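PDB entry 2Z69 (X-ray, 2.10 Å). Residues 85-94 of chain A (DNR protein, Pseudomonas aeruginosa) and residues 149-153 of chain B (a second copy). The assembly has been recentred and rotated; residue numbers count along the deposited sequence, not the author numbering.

Chain A (85-94) NTFAEAMMFM
Chain B, residues 149-153: ETLSL

The carboxylate of E89(A) anchors the contact between these two copies of the DNR protein: its OE2 accepts hydrogen bonds from S152(B) OG (2.6 Å) and L153(B) N (2.7 Å, 162° at the hydrogen), so one acidic oxygen gathers a hydroxyl and the next backbone amide. E89(A) reaches them with chi1 p (74°), chi2 -91° and chi3 15°; its CA-to-CB bond points sideways, but its end comes nearer. S152(B) is t (-156°), its OG also 3.2 Å from T86(A) O. A third hydrogen bond joins the backbones, A90(A) N to L151(B) O (2.9 Å, 153°), where the CA atoms of A90(A) and L151(B) approach to 4.7 Å. That carbonyl faces the start of a 3-10 turn, 89-92, entered from a strand ending at F87(A) through A88(A) at phi/psi 78/3. M91(A) N hydrogen-bonds back to A88(A) O (3.2 Å), closing the start of the turn. Chain B is irregular: L151(B) at -113/21, S152(B) extended at -110/172. Two leucines supply the apolar packing. L151(B), p/p, sets CD1 4.0 Å from F87(A) CB and CD2 4.0 Å from A88(A) CB. L153(B), chi1 -91° and chi2 -93°, brings CD2 3.8 Å from A90(A) CB and 4.4 Å, obliquely, from CD1 of F93(A) (chi1 m). About 410 Å² is buried between the two stretches, both sides summed.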

# COMPACT_ATOMS: atom_id res chain seq x y z
N ASN A 85 2.93 -8.76 19.42
CA ASN A 85 2.56 -7.82 18.38
C ASN A 85 3.67 -6.86 18.08
O ASN A 85 4.52 -6.59 18.96
CB ASN A 85 1.30 -7.06 18.81
CG ASN A 85 0.05 -7.91 18.68
OD1 ASN A 85 -0.56 -7.97 17.60
ND2 ASN A 85 -0.34 -8.57 19.76
N THR A 86 3.71 -6.35 16.85
CA THR A 86 4.78 -5.40 16.44
C THR A 86 4.27 -4.00 16.61
O THR A 86 3.07 -3.81 16.75
CB THR A 86 5.17 -5.52 14.96
OG1 THR A 86 3.99 -5.69 14.15
CG2 THR A 86 6.13 -6.68 14.75
N PHE A 87 5.19 -3.04 16.66
CA PHE A 87 4.80 -1.64 16.64
C PHE A 87 5.84 -0.80 15.98
O PHE A 87 7.03 -1.17 15.94
CB PHE A 87 4.42 -1.09 18.03
CG PHE A 87 5.51 -1.16 19.07
CD1 PHE A 87 5.71 -2.32 19.80
CD2 PHE A 87 6.30 -0.05 19.35
CE1 PHE A 87 6.69 -2.37 20.77
CE2 PHE A 87 7.28 -0.10 20.30
CZ PHE A 87 7.48 -1.26 21.01
N ALA A 88 5.38 0.33 15.43
CA ALA A 88 6.24 1.28 14.74
C ALA A 88 6.63 0.84 13.32
O ALA A 88 7.43 1.53 12.68
CB ALA A 88 7.51 1.56 15.57
N GLU A 89 6.10 -0.30 12.86
CA GLU A 89 6.41 -0.74 11.49
C GLU A 89 5.75 0.18 10.45
O GLU A 89 6.21 0.27 9.32
CB GLU A 89 6.05 -2.23 11.26
CG GLU A 89 4.58 -2.51 11.11
CD GLU A 89 3.89 -2.86 12.43
OE1 GLU A 89 4.44 -2.63 13.52
OE2 GLU A 89 2.76 -3.36 12.36
N ALA A 90 4.74 0.91 10.86
CA ALA A 90 4.12 1.91 9.97
C ALA A 90 5.06 3.05 9.58
O ALA A 90 4.86 3.64 8.54
CB ALA A 90 2.84 2.45 10.55
N MET A 91 6.08 3.35 10.40
CA MET A 91 7.07 4.38 10.03
C MET A 91 7.81 4.15 8.69
O MET A 91 8.24 5.12 8.03
CB MET A 91 8.12 4.57 11.12
CG MET A 91 7.64 5.18 12.42
SD MET A 91 6.69 6.70 12.27
CE MET A 91 7.64 7.72 11.13
N MET A 92 7.96 2.89 8.30
CA MET A 92 8.63 2.55 7.05
C MET A 92 7.81 2.99 5.79
O MET A 92 8.37 3.17 4.69
CB MET A 92 8.90 1.04 7.00
CG MET A 92 9.99 0.57 7.99
SD MET A 92 10.33 -1.19 7.91
CE MET A 92 8.91 -1.91 8.74
N PHE A 93 6.51 3.18 5.98
CA PHE A 93 5.58 3.44 4.88
C PHE A 93 4.84 4.76 5.12
O PHE A 93 3.62 4.86 4.90
CB PHE A 93 4.64 2.24 4.70
CG PHE A 93 5.36 0.91 4.68
CD1 PHE A 93 5.49 0.16 5.84
CD2 PHE A 93 5.95 0.44 3.51
CE1 PHE A 93 6.20 -1.08 5.81
CE2 PHE A 93 6.65 -0.78 3.48
CZ PHE A 93 6.78 -1.53 4.64
N MET A 94 5.58 5.75 5.60
CA MET A 94 5.17 7.15 5.60
C MET A 94 6.42 8.01 5.39
O MET A 94 7.53 7.60 5.76
CB MET A 94 4.41 7.54 6.88
CG MET A 94 5.19 7.39 8.19
SD MET A 94 4.15 7.88 9.59
CE MET A 94 3.31 6.34 9.97
N GLU B 149 -3.73 7.46 13.72
CA GLU B 149 -4.32 6.69 14.83
C GLU B 149 -3.44 5.54 15.34
O GLU B 149 -3.62 5.07 16.48
CB GLU B 149 -5.69 6.15 14.41
N THR B 150 -2.50 5.10 14.50
CA THR B 150 -1.63 3.95 14.80
C THR B 150 -0.30 4.04 14.07
O THR B 150 -0.21 4.63 12.99
CB THR B 150 -2.27 2.61 14.38
OG1 THR B 150 -3.68 2.63 14.61
CG2 THR B 150 -1.66 1.48 15.17
N LEU B 151 0.74 3.45 14.65
CA LEU B 151 2.00 3.25 13.92
C LEU B 151 2.31 1.77 13.62
O LEU B 151 3.45 1.40 13.36
CB LEU B 151 3.16 3.97 14.60
CG LEU B 151 3.32 3.85 16.10
CD1 LEU B 151 3.06 2.42 16.61
CD2 LEU B 151 4.70 4.34 16.45
N SER B 152 1.27 0.94 13.65
CA SER B 152 1.37 -0.45 13.28
C SER B 152 0.62 -0.66 11.96
O SER B 152 -0.04 0.26 11.46
CB SER B 152 0.78 -1.32 14.39
OG SER B 152 1.31 -2.63 14.36
N LEU B 153 0.75 -1.86 11.40
CA LEU B 153 0.04 -2.24 10.18
C LEU B 153 -1.10 -3.20 10.52
O LEU B 153 -1.87 -2.98 11.46
CB LEU B 153 1.00 -2.86 9.15
CG LEU B 153 1.75 -2.06 8.07
CD1 LEU B 153 0.98 -2.03 6.78
CD2 LEU B 153 2.09 -0.65 8.48